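Local coordinates for protein taurine:2-oxoglutarate aminotransferase (Bifidobacterium kashiwanohense PV20-2, PDB 6JIX) that probably transfers the amino group of taurine to 2-oxoglutarate, using pyridoxal 5'-phosphate as cofactor in the manner of class-III aminotransferases, at residues M255-W267 with V328-V340. Residues are numbered along the deposited sequence; the frame is centred on the assembly and turned at random.
Sequences MAGFGRTGKMFAW and VNYYLEHDVCAHV. With PLP (pyridoxal-5'-phosphate), chain G.
Phe-258 and Tyr-331 meet as nearly parallel rings slid well apart: their planes differ by 24°, yet the centroids lie 5.9 Å from each other. The shortest approach of the pair is Phe-258 CB to Tyr-331 CE2, 3.6 Å, while the backbone carbon of Phe-258 lies over one face of the tyrosine ring. Farther out on the phenylalanine, CE1 reaches Val-328 CG2 at 4.1 Å. Met-264 approaches the same tyrosine obliquely, its SD 5.2 Å from the ring centroid, a Met-aromatic contact. Bends at chi2 (77°) and chi3 carry its methyl CE between Leu-332 CD2 and Cys-337 SG, the latter at 3.8 Å. Cys-337 packs mainly on backbone, with CB against Gly-262 O and SG beside Lys-263 C and Met-264 N, and Val-340 CG1 covers Gly-259 O.

The 255-267 loop follows strand 248-252 of the large seven-stranded sheet expected of a class-III aminotransferase; at its start, Met-255, part of the PLP pocket, has CE near PLP O3. A type I turn from Gly-259 to Gly-262, closed by Gly-262 N to Gly-259 O, presents backbone to helix 336-357. Helix 318-333 ends in a Schellman motif, Val-336 N to Tyr-331 O and Asp-335 N to Leu-332 O, with Asp-335 as the C-prime residue at positive phi (36°); Asp-335 also N-caps the next helix through Ala-338 N. The contact thus uses the last turn of one helix (Tyr-331) and the first turn of the next (Cys-337).

Tyr-331 OH is hydrogen-bonded to Gly-282 O, of the residue after Lys-281, which binds PLP; a leucine in its place would probably leave that carbonyl without this donor and take away the ring surface on which Phe-258 CB and Met-264 SD pack. Phe-265 CE1 covers one face of the Phe-258 ring.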
loop_
_atom_site.group_PDB
_atom_site.type_symbol
_atom_site.label_atom_id
_atom_site.label_comp_id
_atom_site.label_asym_id
_atom_site.label_seq_id
_atom_site.Cartn_x
_atom_site.Cartn_y
_atom_site.Cartn_z
ATOM N N MET A 255 1.834 2.225 -14.668
ATOM C CA MET A 255 2.982 1.801 -15.455
ATOM C C MET A 255 3.320 2.760 -16.590
ATOM O O MET A 255 4.498 2.963 -16.888
ATOM C CB MET A 255 2.753 0.398 -16.030
ATOM C CG MET A 255 3.867 -0.034 -16.973
ATOM S SD MET A 255 4.044 -1.824 -17.188
ATOM C CE MET A 255 4.053 -2.338 -15.475
ATOM N N ALA A 256 2.323 3.374 -17.214
ATOM C CA ALA A 256 2.546 4.174 -18.409
ATOM C C ALA A 256 2.737 5.656 -18.112
ATOM O O ALA A 256 2.940 6.435 -19.051
ATOM C CB ALA A 256 1.389 3.990 -19.395
ATOM N N GLY A 257 2.707 6.056 -16.836
ATOM C CA GLY A 257 2.852 7.455 -16.492
ATOM C C GLY A 257 4.307 7.916 -16.407
ATOM O O GLY A 257 5.256 7.138 -16.467
ATOM N N PHE A 258 4.464 9.235 -16.335
ATOM C CA PHE A 258 5.743 9.895 -16.081
ATOM C C PHE A 258 6.771 9.619 -17.186
ATOM O O PHE A 258 7.862 9.095 -16.959
ATOM C CB PHE A 258 6.238 9.522 -14.681
ATOM C CG PHE A 258 5.313 10.023 -13.606
ATOM C CD1 PHE A 258 5.265 11.366 -13.298
ATOM C CD2 PHE A 258 4.412 9.169 -12.983
ATOM C CE1 PHE A 258 4.373 11.840 -12.349
ATOM C CE2 PHE A 258 3.516 9.638 -12.031
ATOM C CZ PHE A 258 3.495 10.969 -11.712
ATOM N N GLY A 259 6.398 10.018 -18.407
ATOM C CA GLY A 259 7.313 10.044 -19.527
ATOM C C GLY A 259 7.475 8.738 -20.259
ATOM O O GLY A 259 8.124 8.716 -21.317
ATOM N N ARG A 260 6.935 7.644 -19.716
ATOM C CA ARG A 260 7.115 6.322 -20.305
ATOM C C ARG A 260 6.825 6.314 -21.810
ATOM O O ARG A 260 7.551 5.677 -22.589
ATOM C CB ARG A 260 6.220 5.326 -19.569
ATOM C CG ARG A 260 6.434 3.896 -20.001
ATOM C CD ARG A 260 7.898 3.676 -20.305
ATOM N NE ARG A 260 8.675 3.706 -19.085
ATOM C CZ ARG A 260 9.923 3.278 -19.010
ATOM N NH1 ARG A 260 10.501 2.798 -20.101
ATOM N NH2 ARG A 260 10.578 3.321 -17.852
ATOM N N THR A 261 5.778 7.027 -22.240
ATOM C CA THR A 261 5.295 6.988 -23.617
ATOM C C THR A 261 5.694 8.209 -24.435
ATOM O O THR A 261 5.254 8.335 -25.584
ATOM C CB THR A 261 3.766 6.861 -23.639
ATOM O OG1 THR A 261 3.167 8.109 -23.231
ATOM C CG2 THR A 261 3.300 5.689 -22.722
ATOM N N GLY A 262 6.463 9.135 -23.860
ATOM C CA GLY A 262 6.801 10.384 -24.508
ATOM C C GLY A 262 5.944 11.563 -24.087
ATOM O O GLY A 262 6.265 12.701 -24.441
ATOM N N LYS A 263 4.882 11.325 -23.335
ATOM C CA LYS A 263 4.067 12.366 -22.735
ATOM C C LYS A 263 4.089 12.162 -21.225
ATOM O O LYS A 263 4.440 11.083 -20.732
ATOM C CB LYS A 263 2.623 12.314 -23.283
ATOM C CG LYS A 263 2.441 12.917 -24.688
ATOM C CD LYS A 263 1.673 14.245 -24.618
ATOM C CE LYS A 263 1.468 14.855 -25.984
ATOM N NZ LYS A 263 1.500 13.783 -26.995
ATOM N N MET A 264 3.754 13.207 -20.468
ATOM C CA MET A 264 3.810 13.049 -19.016
ATOM C C MET A 264 2.872 11.934 -18.545
ATOM O O MET A 264 3.254 11.094 -17.724
ATOM C CB MET A 264 3.502 14.366 -18.307
ATOM C CG MET A 264 3.794 14.319 -16.804
ATOM S SD MET A 264 5.561 14.440 -16.326
ATOM C CE MET A 264 6.260 15.215 -17.789
ATOM N N PHE A 265 1.649 11.896 -19.063
ATOM C CA PHE A 265 0.748 10.786 -18.804
ATOM C C PHE A 265 0.337 10.175 -20.132
ATOM O O PHE A 265 0.116 10.890 -21.112
ATOM C CB PHE A 265 -0.477 11.238 -18.009
ATOM C CG PHE A 265 -0.132 11.830 -16.675
ATOM C CD1 PHE A 265 0.513 11.063 -15.708
ATOM C CD2 PHE A 265 -0.423 13.162 -16.389
ATOM C CE1 PHE A 265 0.852 11.613 -14.462
ATOM C CE2 PHE A 265 -0.083 13.717 -15.150
ATOM C CZ PHE A 265 0.558 12.940 -14.191
ATOM N N ALA A 266 0.266 8.845 -20.175
ATOM C CA ALA A 266 -0.045 8.185 -21.438
ATOM C C ALA A 266 -1.418 8.591 -21.954
ATOM O O ALA A 266 -1.598 8.748 -23.168
ATOM C CB ALA A 266 0.053 6.663 -21.298
ATOM N N TRP A 267 -2.389 8.820 -21.068
ATOM C CA TRP A 267 -3.679 9.228 -21.604
ATOM C C TRP A 267 -3.562 10.538 -22.385
ATOM O O TRP A 267 -4.423 10.832 -23.220
ATOM C CB TRP A 267 -4.738 9.318 -20.494
ATOM C CG TRP A 267 -4.465 10.300 -19.402
ATOM C CD1 TRP A 267 -3.982 10.025 -18.153
ATOM C CD2 TRP A 267 -4.694 11.721 -19.437
ATOM N NE1 TRP A 267 -3.873 11.183 -17.419
ATOM C CE2 TRP A 267 -4.308 12.238 -18.179
ATOM C CE3 TRP A 267 -5.172 12.608 -20.412
ATOM C CZ2 TRP A 267 -4.386 13.601 -17.875
ATOM C CZ3 TRP A 267 -5.248 13.960 -20.107
ATOM C CH2 TRP A 267 -4.855 14.443 -18.848
ATOM N N VAL A 328 9.538 14.857 -10.335
ATOM C CA VAL A 328 8.726 15.558 -11.326
ATOM C C VAL A 328 9.477 16.768 -11.867
ATOM O O VAL A 328 9.473 17.018 -13.079
ATOM C CB VAL A 328 7.359 15.945 -10.736
ATOM C CG1 VAL A 328 6.604 16.836 -11.702
ATOM C CG2 VAL A 328 6.551 14.679 -10.367
ATOM N N ASN A 329 10.161 17.516 -10.982
ATOM C CA ASN A 329 10.954 18.668 -11.418
ATOM C C ASN A 329 12.027 18.249 -12.414
ATOM O O ASN A 329 12.294 18.966 -13.381
ATOM C CB ASN A 329 11.602 19.368 -10.220
ATOM C CG ASN A 329 10.707 20.443 -9.603
ATOM O OD1 ASN A 329 9.834 21.007 -10.272
ATOM N ND2 ASN A 329 10.918 20.722 -8.310
ATOM N N TYR A 330 12.629 17.078 -12.215
ATOM C CA TYR A 330 13.589 16.575 -13.186
ATOM C C TYR A 330 12.933 16.308 -14.541
ATOM O O TYR A 330 13.456 16.723 -15.588
ATOM C CB TYR A 330 14.255 15.308 -12.668
ATOM C CG TYR A 330 15.466 14.934 -13.494
ATOM C CD1 TYR A 330 15.335 14.257 -14.703
ATOM C CD2 TYR A 330 16.740 15.284 -13.073
ATOM C CE1 TYR A 330 16.457 13.924 -15.451
ATOM C CE2 TYR A 330 17.847 14.955 -13.798
ATOM C CZ TYR A 330 17.719 14.284 -14.988
ATOM O OH TYR A 330 18.871 13.978 -15.697
ATOM N N TYR A 331 11.807 15.582 -14.551
ATOM C CA TYR A 331 11.143 15.287 -15.820
ATOM C C TYR A 331 10.976 16.567 -16.611
ATOM O O TYR A 331 11.281 16.620 -17.807
ATOM C CB TYR A 331 9.766 14.630 -15.611
ATOM C CG TYR A 331 9.766 13.212 -15.085
ATOM C CD1 TYR A 331 10.520 12.218 -15.697
ATOM C CD2 TYR A 331 8.997 12.867 -13.969
ATOM C CE1 TYR A 331 10.513 10.935 -15.212
ATOM C CE2 TYR A 331 8.984 11.589 -13.477
ATOM C CZ TYR A 331 9.739 10.623 -14.098
ATOM O OH TYR A 331 9.726 9.330 -13.607
ATOM N N LEU A 332 10.513 17.619 -15.932
ATOM C CA LEU A 332 10.212 18.876 -16.601
ATOM C C LEU A 332 11.491 19.613 -16.984
ATOM O O LEU A 332 11.716 19.915 -18.166
ATOM C CB LEU A 332 9.326 19.736 -15.700
ATOM C CG LEU A 332 7.951 19.154 -15.331
ATOM C CD1 LEU A 332 7.144 20.101 -14.437
ATOM C CD2 LEU A 332 7.162 18.790 -16.590
ATOM N N GLU A 333 12.357 19.892 -15.995
ATOM C CA GLU A 333 13.521 20.739 -16.243
ATOM C C GLU A 333 14.445 20.144 -17.299
ATOM O O GLU A 333 15.027 20.890 -18.096
ATOM C CB GLU A 333 14.287 20.979 -14.941
ATOM C CG GLU A 333 13.671 22.067 -14.070
ATOM C CD GLU A 333 14.020 21.940 -12.587
ATOM O OE1 GLU A 333 15.177 21.586 -12.246
ATOM O OE2 GLU A 333 13.128 22.214 -11.753
ATOM N N HIS A 334 14.563 18.812 -17.355
ATOM C CA HIS A 334 15.463 18.143 -18.289
ATOM C C HIS A 334 14.741 17.650 -19.525
ATOM O O HIS A 334 15.275 16.798 -20.245
ATOM C CB HIS A 334 16.181 16.979 -17.611
ATOM C CG HIS A 334 17.250 17.412 -16.662
ATOM N ND1 HIS A 334 18.584 17.151 -16.878
ATOM C CD2 HIS A 334 17.183 18.105 -15.501
ATOM C CE1 HIS A 334 19.295 17.652 -15.883
ATOM N NE2 HIS A 334 18.469 18.238 -15.034
ATOM N N ASP A 335 13.530 18.151 -19.753
ATOM C CA ASP A 335 12.685 17.793 -20.885
ATOM C C ASP A 335 12.836 16.312 -21.228
ATOM O O ASP A 335 13.329 15.925 -22.290
ATOM C CB ASP A 335 12.952 18.686 -22.097
ATOM C CG ASP A 335 11.711 18.815 -22.997
ATOM O OD1 ASP A 335 10.827 17.899 -22.958
ATOM O OD2 ASP A 335 11.612 19.831 -23.728
ATOM N N VAL A 336 12.422 15.478 -20.271
ATOM C CA VAL A 336 12.595 14.042 -20.431
ATOM C C VAL A 336 11.628 13.498 -21.474
ATOM O O VAL A 336 11.965 12.562 -22.207
ATOM C CB VAL A 336 12.471 13.336 -19.064
ATOM C CG1 VAL A 336 12.347 11.836 -19.243
ATOM C CG2 VAL A 336 13.697 13.640 -18.226
ATOM N N CYS A 337 10.433 14.077 -21.589
ATOM C CA CYS A 337 9.509 13.622 -22.629
ATOM C C CYS A 337 10.117 13.795 -24.015
ATOM O O CYS A 337 10.087 12.870 -24.843
ATOM C CB CYS A 337 8.184 14.372 -22.530
ATOM S SG CYS A 337 7.162 13.806 -21.160
ATOM N N ALA A 338 10.677 14.979 -24.293
ATOM C CA ALA A 338 11.262 15.212 -25.610
ATOM C C ALA A 338 12.403 14.245 -25.878
ATOM O O ALA A 338 12.554 13.741 -26.998
ATOM C CB ALA A 338 11.730 16.652 -25.731
ATOM N N HIS A 339 13.211 13.967 -24.859
ATOM C CA HIS A 339 14.283 12.994 -25.026
ATOM C C HIS A 339 13.724 11.599 -25.266
ATOM O O HIS A 339 14.332 10.802 -25.989
ATOM C CB HIS A 339 15.209 12.995 -23.811
ATOM C CG HIS A 339 16.250 11.924 -23.869
ATOM N ND1 HIS A 339 17.333 11.989 -24.720
ATOM C CD2 HIS A 339 16.349 10.739 -23.222
ATOM C CE1 HIS A 339 18.061 10.894 -24.584
ATOM N NE2 HIS A 339 17.493 10.126 -23.671
ATOM N N VAL A 340 12.594 11.268 -24.628
ATOM C CA VAL A 340 11.989 9.957 -24.825
ATOM C C VAL A 340 11.498 9.823 -26.259
ATOM O O VAL A 340 11.746 8.805 -26.916
ATOM C CB VAL A 340 10.864 9.710 -23.800
ATOM C CG1 VAL A 340 10.110 8.402 -24.107
ATOM C CG2 VAL A 340 11.429 9.654 -22.404
HETATM N N1 PLP G . -1.581 -0.851 -12.361
HETATM C C2 PLP G . -0.692 -1.168 -13.307
HETATM C C2A PLP G . -0.894 -0.715 -14.742
HETATM C C3 PLP G . 0.455 -1.936 -12.987
HETATM O O3 PLP G . 1.389 -2.283 -13.945
HETATM C C4 PLP G . 0.665 -2.351 -11.691
HETATM C C4A PLP G . 1.937 -3.190 -11.375
HETATM O O4A PLP G . 2.464 -3.878 -12.251
HETATM C C5 PLP G . -0.311 -1.986 -10.713
HETATM C C6 PLP G . -1.428 -1.223 -11.077
HETATM C C5A PLP G . -0.111 -2.435 -9.219
HETATM O O4P PLP G . 0.821 -1.551 -8.681
HETATM P P PLP G . 1.562 -1.909 -7.277
HETATM O O1P PLP G . 2.329 -0.756 -6.797
HETATM O O2P PLP G . 0.584 -2.142 -6.194
HETATM O O3P PLP G . 2.511 -3.280 -7.504
#